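Local coordinates for carboxypeptidase D (Drosophila melanogaster, PDB 3MN8), which removes C-terminal arginine or lysine from peptides and proteins as a zinc metallocarboxypeptidase, this chain being the first carboxypeptidase-like domain in its active form, at residues G102-G107 against C308-A313; R108-Y113 against Q319-N324; A214-G219 against L302-S307. All coordinates share one frame; numbering follows the deposited sequence.

Contact 1. Residues G102-G107 against C308-A313; sequences GDETVG and CCKYPA. With ZN (zinc ion), chain F; GEM ((2-guanidinoethylmercapto)succinic acid), chain G.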
loop_
_atom_site.group_PDB
_atom_site.type_symbol
_atom_site.label_atom_id
_atom_site.label_comp_id
_atom_site.label_asym_id
_atom_site.label_seq_id
_atom_site.Cartn_x
_atom_site.Cartn_y
_atom_site.Cartn_z
ATOM N N GLY A 102 12.322 -11.330 -3.557
ATOM C CA GLY A 102 13.663 -10.973 -3.127
ATOM C C GLY A 102 14.606 -10.416 -4.189
ATOM O O GLY A 102 15.488 -9.616 -3.879
ATOM N N ASP A 103 14.437 -10.836 -5.440
ATOM C CA ASP A 103 15.301 -10.362 -6.521
ATOM C C ASP A 103 14.793 -9.075 -7.182
ATOM O O ASP A 103 15.435 -8.538 -8.076
ATOM C CB ASP A 103 15.499 -11.463 -7.563
ATOM C CG ASP A 103 14.203 -12.174 -7.923
ATOM O OD1 ASP A 103 14.284 -13.280 -8.492
ATOM O OD2 ASP A 103 13.108 -11.637 -7.644
ATOM N N GLU A 104 13.631 -8.597 -6.746
ATOM C CA GLU A 104 13.090 -7.323 -7.212
ATOM C C GLU A 104 13.346 -6.284 -6.131
ATOM O O GLU A 104 12.579 -6.168 -5.163
ATOM C CB GLU A 104 11.597 -7.447 -7.495
ATOM C CG GLU A 104 11.241 -8.531 -8.503
ATOM C CD GLU A 104 9.757 -8.774 -8.554
ATOM O OE1 GLU A 104 9.020 -7.955 -7.975
ATOM O OE2 GLU A 104 9.323 -9.778 -9.151
ATOM N N THR A 105 14.412 -5.515 -6.325
ATOM C CA THR A 105 15.096 -4.830 -5.234
ATOM C C THR A 105 14.942 -3.303 -5.154
ATOM O O THR A 105 15.104 -2.729 -4.085
ATOM C CB THR A 105 16.603 -5.168 -5.305
ATOM O OG1 THR A 105 17.126 -4.775 -6.585
ATOM C CG2 THR A 105 16.814 -6.670 -5.138
ATOM N N VAL A 106 14.655 -2.635 -6.270
ATOM C CA VAL A 106 14.606 -1.167 -6.274
ATOM C C VAL A 106 13.618 -0.615 -5.220
ATOM O O VAL A 106 13.961 0.265 -4.424
ATOM C CB VAL A 106 14.282 -0.603 -7.688
ATOM C CG1 VAL A 106 14.237 0.931 -7.681
ATOM C CG2 VAL A 106 15.289 -1.112 -8.713
ATOM N N GLY A 107 12.395 -1.142 -5.210
ATOM C CA GLY A 107 11.390 -0.728 -4.242
ATOM C C GLY A 107 11.946 -0.760 -2.833
ATOM O O GLY A 107 11.722 0.157 -2.030
ATOM N N CYS A 308 12.776 -2.241 -15.275
ATOM C CA CYS A 308 12.881 -3.350 -16.205
ATOM C C CYS A 308 13.864 -4.360 -15.653
ATOM O O CYS A 308 13.635 -5.569 -15.716
ATOM C CB CYS A 308 13.354 -2.858 -17.572
ATOM S SG CYS A 308 12.080 -1.998 -18.501
ATOM N N CYS A 309 14.968 -3.856 -15.114
ATOM C CA CYS A 309 15.934 -4.712 -14.435
ATOM C C CYS A 309 15.528 -4.994 -12.978
ATOM O O CYS A 309 15.441 -4.079 -12.145
ATOM C CB CYS A 309 17.317 -4.091 -14.482
ATOM S SG CYS A 309 18.566 -5.142 -13.731
ATOM N N LYS A 310 15.280 -6.264 -12.678
ATOM C CA LYS A 310 14.821 -6.650 -11.350
ATOM C C LYS A 310 15.780 -6.188 -10.252
ATOM O O LYS A 310 15.362 -5.593 -9.257
ATOM C CB LYS A 310 14.617 -8.166 -11.278
ATOM C CG LYS A 310 13.519 -8.678 -12.186
ATOM C CD LYS A 310 13.294 -10.185 -12.027
ATOM C CE LYS A 310 11.845 -10.561 -12.418
ATOM N NZ LYS A 310 11.480 -11.997 -12.164
ATOM N N TYR A 311 17.069 -6.464 -10.444
ATOM C CA TYR A 311 18.100 -6.129 -9.457
ATOM C C TYR A 311 19.209 -5.289 -10.086
ATOM O O TYR A 311 20.251 -5.828 -10.442
ATOM C CB TYR A 311 18.729 -7.409 -8.894
ATOM C CG TYR A 311 19.361 -7.267 -7.517
ATOM C CD1 TYR A 311 19.392 -8.345 -6.636
ATOM C CD2 TYR A 311 19.911 -6.065 -7.091
ATOM C CE1 TYR A 311 19.954 -8.241 -5.375
ATOM C CE2 TYR A 311 20.471 -5.942 -5.819
ATOM C CZ TYR A 311 20.490 -7.040 -4.970
ATOM O OH TYR A 311 21.048 -6.943 -3.715
ATOM N N PRO A 312 18.991 -3.969 -10.225
ATOM C CA PRO A 312 20.008 -3.120 -10.861
ATOM C C PRO A 312 21.148 -2.819 -9.895
ATOM O O PRO A 312 21.119 -3.288 -8.753
ATOM C CB PRO A 312 19.244 -1.835 -11.215
ATOM C CG PRO A 312 17.770 -2.109 -10.858
ATOM C CD PRO A 312 17.783 -3.213 -9.849
ATOM N N ALA A 313 22.138 -2.057 -10.352
ATOM C CA ALA A 313 23.287 -1.696 -9.518
ATOM C C ALA A 313 23.014 -0.416 -8.741
ATOM O O ALA A 313 22.208 0.417 -9.161
ATOM C CB ALA A 313 24.558 -1.544 -10.370
HETATM ZN ZN ZN F . 7.549 -9.306 -8.273
HETATM C C8 GEM G . 3.597 -10.256 -10.928
HETATM S S7 GEM G . 2.669 -9.237 -9.816
HETATM C C6 GEM G . 2.182 -7.929 -10.905
HETATM C C5 GEM G . 1.471 -8.412 -12.167
HETATM N N3 GEM G . 0.171 -8.928 -11.767
HETATM C C1 GEM G . -0.691 -9.597 -12.525
HETATM N N4 GEM G . -1.848 -10.008 -12.021
HETATM N N2 GEM G . -0.397 -9.862 -13.793
HETATM C C9 GEM G . 3.880 -11.552 -10.216
HETATM O O14 GEM G . 3.540 -11.651 -9.016
HETATM O O15 GEM G . 4.431 -12.482 -10.842
HETATM C C10 GEM G . 4.885 -9.586 -11.437
HETATM C C11 GEM G . 5.992 -9.355 -10.416
HETATM O O12 GEM G . 6.505 -8.211 -10.370
HETATM O O13 GEM G . 6.382 -10.304 -9.688
#
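Thr105 and Lys310 are tied together through their backbones. Thr105 N donates to the carbonyl oxygen of Lys310 at 3.1 Å, in a nearly straight bond (168° at the hydrogen). The same oxygen also receives a C-H contact from the CA of Glu104, so it clasps two successive residues of the zinc-binding turn.

The apolar part comes next along both chains. Thr105 has CG2 anti to its own carbonyl carbon, beside the backbone N, and this methyl sits over the centre of the Tyr311 ring, 3.3 Å from the centroid and almost on the ring normal: a CH-pi contact, with the two side chains crossing at about a right angle. Tyr40 adds an edge-to-face partner to the same tyrosine. One residue further on, CG2 of Val106 rests on the Pro312 ring, 3.4 Å from CG.

The charged groups lie on the zinc side. Glu104 runs out as an extended chain, and both its carboxylate oxygens, OE1 and OE2, grip the zinc at 2.0 Å. The inhibitor (2-guanidinoethylmercapto)succinic acid reaches the metal with O13 at 2.1 Å and more distantly with O12. Lys310, also extended, ends nearby, its NZ 4.3 Å from OE2 of Glu104, too far for a salt bridge but near enough that the positive charge may be felt there. Asp103 turns to Ser158, to which its OD1 is hydrogen-bonded.

Cys309, disulfide-linked to Cys156, and Cys308, linked to Cys268, anchor the start of 308-313. His101 and Glu104 form the His-x-x-Glu zinc motif of the M14 metallocarboxypeptidases, and His217 completes the protein's share of the metal site.

Contact 2. Residues R108-Y113 against Q319-N324; sequences RQLLVY and QEWQRN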
loop_
_atom_site.group_PDB
_atom_site.type_symbol
_atom_site.label_atom_id
_atom_site.label_comp_id
_atom_site.label_asym_id
_atom_site.label_seq_id
_atom_site.Cartn_x
_atom_site.Cartn_y
_atom_site.Cartn_z
ATOM N N ARG A 108 12.673 -1.835 -2.537
ATOM C CA ARG A 108 13.367 -1.976 -1.262
ATOM C C ARG A 108 14.081 -0.684 -0.914
ATOM O O ARG A 108 13.784 -0.054 0.102
ATOM C CB ARG A 108 14.377 -3.130 -1.304
ATOM C CG ARG A 108 15.442 -3.013 -0.239
ATOM C CD ARG A 108 16.520 -4.085 -0.329
ATOM N NE ARG A 108 16.125 -5.296 0.375
ATOM C CZ ARG A 108 16.638 -5.760 1.514
ATOM N NH1 ARG A 108 17.627 -5.143 2.149
ATOM N NH2 ARG A 108 16.142 -6.884 2.012
ATOM N N GLN A 109 15.013 -0.281 -1.768
ATOM C CA GLN A 109 15.829 0.901 -1.487
ATOM C C GLN A 109 15.027 2.192 -1.498
ATOM O O GLN A 109 15.315 3.103 -0.708
ATOM C CB GLN A 109 17.019 1.011 -2.442
ATOM C CG GLN A 109 18.255 0.300 -1.948
ATOM C CD GLN A 109 18.578 0.661 -0.520
ATOM O OE1 GLN A 109 18.604 -0.201 0.363
ATOM N NE2 GLN A 109 18.818 1.941 -0.279
ATOM N N LEU A 110 14.023 2.270 -2.376
ATOM C CA LEU A 110 13.163 3.454 -2.427
ATOM C C LEU A 110 12.426 3.708 -1.107
ATOM O O LEU A 110 12.214 4.863 -0.707
ATOM C CB LEU A 110 12.158 3.358 -3.570
ATOM C CG LEU A 110 12.736 3.512 -4.980
ATOM C CD1 LEU A 110 11.609 3.515 -5.987
ATOM C CD2 LEU A 110 13.529 4.781 -5.112
ATOM N N LEU A 111 12.035 2.632 -0.431
ATOM C CA LEU A 111 11.337 2.776 0.835
ATOM C C LEU A 111 12.313 3.155 1.926
ATOM O O LEU A 111 11.971 3.883 2.851
ATOM C CB LEU A 111 10.603 1.493 1.202
ATOM C CG LEU A 111 9.330 1.253 0.398
ATOM C CD1 LEU A 111 8.593 0.013 0.893
ATOM C CD2 LEU A 111 8.457 2.492 0.512
ATOM N N VAL A 112 13.538 2.659 1.821
ATOM C CA VAL A 112 14.569 3.028 2.770
ATOM C C VAL A 112 14.826 4.516 2.631
ATOM O O VAL A 112 14.886 5.244 3.624
ATOM C CB VAL A 112 15.848 2.235 2.511
ATOM C CG1 VAL A 112 17.041 2.943 3.115
ATOM C CG2 VAL A 112 15.698 0.816 3.072
ATOM N N TYR A 113 14.951 4.966 1.387
ATOM C CA TYR A 113 15.049 6.393 1.071
ATOM C C TYR A 113 13.863 7.238 1.585
ATOM O O TYR A 113 14.052 8.298 2.176
ATOM C CB TYR A 113 15.183 6.578 -0.444
ATOM C CG TYR A 113 16.494 6.088 -1.026
ATOM C CD1 TYR A 113 16.608 5.795 -2.385
ATOM C CD2 TYR A 113 17.621 5.929 -0.224
ATOM C CE1 TYR A 113 17.811 5.353 -2.929
ATOM C CE2 TYR A 113 18.827 5.489 -0.757
ATOM C CZ TYR A 113 18.910 5.200 -2.107
ATOM O OH TYR A 113 20.097 4.760 -2.635
ATOM N N GLN A 319 18.973 7.860 -9.337
ATOM C CA GLN A 319 18.003 8.144 -10.417
ATOM C C GLN A 319 16.575 7.632 -10.133
ATOM O O GLN A 319 15.572 8.350 -10.328
ATOM C CB GLN A 319 18.480 7.538 -11.746
ATOM C CG GLN A 319 19.278 8.477 -12.639
ATOM C CD GLN A 319 20.736 8.065 -12.753
ATOM O OE1 GLN A 319 21.362 8.236 -13.803
ATOM N NE2 GLN A 319 21.282 7.510 -11.670
ATOM N N GLU A 320 16.492 6.371 -9.708
ATOM C CA GLU A 320 15.218 5.767 -9.359
ATOM C C GLU A 320 14.539 6.605 -8.291
ATOM O O GLU A 320 13.316 6.785 -8.311
ATOM C CB GLU A 320 15.403 4.328 -8.867
ATOM C CG GLU A 320 16.075 3.393 -9.885
ATOM C CD GLU A 320 15.244 3.158 -11.157
ATOM O OE1 GLU A 320 14.171 3.782 -11.313
ATOM O OE2 GLU A 320 15.667 2.337 -12.007
ATOM N N TRP A 321 15.328 7.137 -7.361
ATOM C CA TRP A 321 14.748 7.985 -6.324
ATOM C C TRP A 321 14.069 9.229 -6.908
ATOM O O TRP A 321 12.922 9.533 -6.567
ATOM C CB TRP A 321 15.775 8.389 -5.258
ATOM C CG TRP A 321 15.262 9.511 -4.399
ATOM C CD1 TRP A 321 15.650 10.811 -4.444
ATOM C CD2 TRP A 321 14.221 9.435 -3.411
ATOM N NE1 TRP A 321 14.938 11.549 -3.536
ATOM C CE2 TRP A 321 14.050 10.731 -2.887
ATOM C CE3 TRP A 321 13.417 8.397 -2.919
ATOM C CZ2 TRP A 321 13.109 11.021 -1.889
ATOM C CZ3 TRP A 321 12.488 8.687 -1.922
ATOM C CH2 TRP A 321 12.347 9.987 -1.419
ATOM N N GLN A 322 14.768 9.940 -7.789
ATOM C CA GLN A 322 14.241 11.184 -8.341
ATOM C C GLN A 322 12.979 10.982 -9.176
ATOM O O GLN A 322 12.108 11.855 -9.208
ATOM C CB GLN A 322 15.299 11.916 -9.160
ATOM C CG GLN A 322 15.526 13.336 -8.694
ATOM C CD GLN A 322 16.176 13.396 -7.326
ATOM O OE1 GLN A 322 15.782 14.192 -6.469
ATOM N NE2 GLN A 322 17.177 12.546 -7.111
ATOM N N ARG A 323 12.880 9.836 -9.845
ATOM C CA ARG A 323 11.689 9.516 -10.641
ATOM C C ARG A 323 10.469 9.177 -9.783
ATOM O O ARG A 323 9.369 9.699 -9.999
ATOM C CB ARG A 323 11.987 8.347 -11.580
ATOM C CG ARG A 323 13.249 8.553 -12.379
ATOM C CD ARG A 323 13.631 7.306 -13.141
ATOM N NE ARG A 323 14.586 7.584 -14.210
ATOM C CZ ARG A 323 15.215 6.635 -14.890
ATOM N NH1 ARG A 323 14.981 5.359 -14.598
ATOM N NH2 ARG A 323 16.072 6.956 -15.854
ATOM N N ASN A 324 10.668 8.297 -8.809
ATOM C CA ASN A 324 9.561 7.781 -8.033
ATOM C C ASN A 324 9.164 8.718 -6.909
ATOM O O ASN A 324 8.070 8.605 -6.350
ATOM C CB ASN A 324 9.912 6.409 -7.478
ATOM C CG ASN A 324 10.104 5.374 -8.569
ATOM O OD1 ASN A 324 9.190 4.605 -8.867
ATOM N ND2 ASN A 324 11.295 5.348 -9.174
#
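Leu110 spreads its two methyls over helix 319-324, each with its own target. CD2 comes down on the backbone of Trp321, 3.6 Å from CA, while CD1 meets the flat amide of Asn324 at CG, 3.5 Å away, the two side chains crossing at about a right angle. That amide is fixed in its rotation from both ends. ND2 donates to the carbonyl oxygen of Glu320, which lies in the amide plane at 2.6 Å and also accepts the backbone N of Asn324, while OD1 is hydrogen-bonded to Tyr255.

Tyr113 meets Trp321 chiefly through its CB, which touches the indole at CE3 (3.5 Å) and CZ3. The tyrosine ring stands nearly upright to the indole, planes at 83°, but set obliquely. With CG anti to the backbone N (chi1 166°), the indole lies beside CB of Tyr113. Its NE1 is hydrogen-bonded to Glu32, and Phe34 packs edge-to-face on the same indole.

The helix segments cross at -70° with axes 10.0 Å apart. Helices 106-121 and 317-333 thus pack together beside the central sheet, both reaching Leu306, in the layered alpha/beta fold of the zinc carboxypeptidases.

Contact 3. Residues A214-G219 against L302-S307; sequences ANFHGG and LTIELS. With ZN (zinc ion), chain F; GEM ((2-guanidinoethylmercapto)succinic acid), chain G.
His217 and Glu305 both carry CG anti to the carbonyl carbon, and a bend at chi2 of Glu305 (-77°) brings its CD back to the CB of His217, 3.4 Å away. The ring of His217 continues to the zinc, which it binds through ND1 at 2.1 Å. Asn215, two residues earlier on the same face, has CG in the crowded position between backbone N and carbonyl carbon (chi1 78°). Its OD1 accepts NE2 of His217 at 2.7 Å, with the donor above the carbonyl plane rather than in it. The metal ligand is therefore held at both nitrogens. Thr303 CG2 comes against CD2 of the ring, 3.4 Å off, and S7 of the inhibitor lies over one ring face. An alanine in place of Asn215 would probably leave NE2 of His217 without its acceptor and the imidazole less firmly set in its rotation.

Beneath these groups run two parallel neighbours, 212-217 and 300-305, in the interior of the mixed eight-stranded sheet of the M14 catalytic domain, whose active site gathers at their C-terminal ends. Glu305 is the predicted proton donor and acceptor. The backbone ladder steps from strand to strand: Asn215 N to Leu302 O (2.9 Å), Ile304 N to Asn215 O, His217 N to Ile304 O, and Leu306 N to His217 O.

The other face is greasy. Phe216 and Ile304 lie side by side, pointing the same way, with CD2 of the ring 3.9 Å from CB of Ile304, and CD1 of Leu306 approaches that same CD2 at 3.7 Å. Ala214 CB meets CD1 of Ile304. Helix 317-333 packs on this side through Leu328 and Leu331. Gly219 N donates to Ser307 O at 2.7 Å.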
loop_
_atom_site.group_PDB
_atom_site.type_symbol
_atom_site.label_atom_id
_atom_site.label_comp_id
_atom_site.label_asym_id
_atom_site.label_seq_id
_atom_site.Cartn_x
_atom_site.Cartn_y
_atom_site.Cartn_z
ATOM N N ALA A 214 0.462 0.047 -1.286
ATOM C CA ALA A 214 1.105 -0.300 -2.540
ATOM C C ALA A 214 2.205 -1.293 -2.254
ATOM O O ALA A 214 2.851 -1.198 -1.213
ATOM C CB ALA A 214 1.668 0.936 -3.199
ATOM N N ASN A 215 2.401 -2.267 -3.147
ATOM C CA ASN A 215 3.597 -3.101 -3.062
ATOM C C ASN A 215 4.413 -3.139 -4.374
ATOM O O ASN A 215 3.862 -3.109 -5.486
ATOM C CB ASN A 215 3.343 -4.482 -2.410
ATOM C CG ASN A 215 2.697 -5.471 -3.339
ATOM O OD1 ASN A 215 3.324 -6.456 -3.726
ATOM N ND2 ASN A 215 1.433 -5.235 -3.694
ATOM N N PHE A 216 5.736 -3.152 -4.219
ATOM C CA PHE A 216 6.625 -2.841 -5.313
ATOM C C PHE A 216 7.334 -4.068 -5.824
ATOM O O PHE A 216 7.801 -4.909 -5.056
ATOM C CB PHE A 216 7.620 -1.768 -4.882
ATOM C CG PHE A 216 6.959 -0.523 -4.388
ATOM C CD1 PHE A 216 6.636 -0.373 -3.051
ATOM C CD2 PHE A 216 6.617 0.486 -5.271
ATOM C CE1 PHE A 216 6.002 0.770 -2.604
ATOM C CE2 PHE A 216 5.975 1.635 -4.822
ATOM C CZ PHE A 216 5.670 1.775 -3.496
ATOM N N HIS A 217 7.409 -4.146 -7.144
ATOM C CA HIS A 217 8.006 -5.263 -7.825
ATOM C C HIS A 217 8.920 -4.727 -8.910
ATOM O O HIS A 217 8.939 -3.529 -9.179
ATOM C CB HIS A 217 6.911 -6.128 -8.453
ATOM C CG HIS A 217 6.033 -6.811 -7.452
ATOM N ND1 HIS A 217 6.145 -8.152 -7.159
ATOM C CD2 HIS A 217 5.038 -6.335 -6.664
ATOM C CE1 HIS A 217 5.251 -8.479 -6.243
ATOM N NE2 HIS A 217 4.567 -7.393 -5.924
ATOM N N GLY A 218 9.671 -5.623 -9.537
ATOM C CA GLY A 218 10.544 -5.241 -10.624
ATOM C C GLY A 218 10.337 -6.212 -11.757
ATOM O O GLY A 218 9.743 -7.276 -11.567
ATOM N N GLY A 219 10.811 -5.848 -12.938
ATOM C CA GLY A 219 10.670 -6.708 -14.092
ATOM C C GLY A 219 10.037 -5.902 -15.195
ATOM O O GLY A 219 10.211 -6.180 -16.386
ATOM N N LEU A 302 -2.275 -1.165 -4.604
ATOM C CA LEU A 302 -1.772 -1.262 -5.974
ATOM C C LEU A 302 -0.541 -2.136 -6.012
ATOM O O LEU A 302 0.172 -2.261 -5.018
ATOM C CB LEU A 302 -1.374 0.113 -6.516
ATOM C CG LEU A 302 -2.472 1.140 -6.758
ATOM C CD1 LEU A 302 -1.869 2.347 -7.458
ATOM C CD2 LEU A 302 -3.595 0.532 -7.583
ATOM N N THR A 303 -0.284 -2.728 -7.175
ATOM C CA THR A 303 0.982 -3.404 -7.440
ATOM C C THR A 303 1.799 -2.487 -8.343
ATOM O O THR A 303 1.348 -2.110 -9.423
ATOM C CB THR A 303 0.788 -4.767 -8.163
ATOM O OG1 THR A 303 -0.222 -5.541 -7.503
ATOM C CG2 THR A 303 2.090 -5.563 -8.190
ATOM N N ILE A 304 2.998 -2.117 -7.911
ATOM C CA ILE A 304 3.804 -1.218 -8.728
ATOM C C ILE A 304 5.165 -1.779 -9.144
ATOM O O ILE A 304 5.993 -2.171 -8.304
ATOM C CB ILE A 304 3.970 0.147 -8.074
ATOM C CG1 ILE A 304 2.610 0.816 -7.940
ATOM C CG2 ILE A 304 4.897 1.015 -8.915
ATOM C CD1 ILE A 304 2.602 1.952 -6.970
ATOM N N GLU A 305 5.370 -1.804 -10.461
ATOM C CA GLU A 305 6.599 -2.303 -11.061
ATOM C C GLU A 305 7.517 -1.113 -11.333
ATOM O O GLU A 305 7.133 -0.176 -12.031
ATOM C CB GLU A 305 6.273 -3.047 -12.365
ATOM C CG GLU A 305 5.309 -4.239 -12.218
ATOM C CD GLU A 305 5.986 -5.479 -11.651
ATOM O OE1 GLU A 305 5.310 -6.513 -11.489
ATOM O OE2 GLU A 305 7.200 -5.419 -11.361
ATOM N N LEU A 306 8.730 -1.153 -10.792
ATOM C CA LEU A 306 9.607 0.023 -10.813
ATOM C C LEU A 306 10.654 0.032 -11.925
ATOM O O LEU A 306 10.897 1.069 -12.545
ATOM C CB LEU A 306 10.292 0.210 -9.455
ATOM C CG LEU A 306 9.287 0.423 -8.332
ATOM C CD1 LEU A 306 9.936 0.322 -6.970
ATOM C CD2 LEU A 306 8.609 1.759 -8.510
ATOM N N SER A 307 11.275 -1.113 -12.176
ATOM C CA SER A 307 12.343 -1.175 -13.161
ATOM C C SER A 307 12.173 -2.357 -14.095
ATOM O O SER A 307 11.501 -3.340 -13.762
ATOM C CB SER A 307 13.697 -1.265 -12.467
ATOM O OG SER A 307 13.678 -2.271 -11.462
HETATM ZN ZN ZN F . 7.549 -9.306 -8.273
HETATM C C8 GEM G . 3.597 -10.256 -10.928
HETATM S S7 GEM G . 2.669 -9.237 -9.816
HETATM C C6 GEM G . 2.182 -7.929 -10.905
HETATM C C5 GEM G . 1.471 -8.412 -12.167
HETATM N N3 GEM G . 0.171 -8.928 -11.767
HETATM C C1 GEM G . -0.691 -9.597 -12.525
HETATM N N4 GEM G . -1.848 -10.008 -12.021
HETATM N N2 GEM G . -0.397 -9.862 -13.793
HETATM C C9 GEM G . 3.880 -11.552 -10.216
HETATM O O14 GEM G . 3.540 -11.651 -9.016
HETATM O O15 GEM G . 4.431 -12.482 -10.842
HETATM C C10 GEM G . 4.885 -9.586 -11.437
HETATM C C11 GEM G . 5.992 -9.355 -10.416
HETATM O O12 GEM G . 6.505 -8.211 -10.370
HETATM O O13 GEM G . 6.382 -10.304 -9.688
#

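All three contacts are buried, yet they do different work. Contact 3, nearest the centre of the chain (about 11 Å between centres, against 16 Å and 19 Å for contacts 2 and 1), is a pair of neighbouring parallel strands inside the sheet, with a polar face at the zinc and an apolar one behind. Contact 1 joins the turn leading into helix 106-121 to the loop between strand 300-305 and helix 317-333, mixing a backbone bond with CH-pi and metal chemistry, and shares zinc and inhibitor with contact 3. Contact 2 is helix packing, mostly apolar, well back from the metal. It continues the helix begun in contact 1 and meets contact 3 at Leu306, near Leu110.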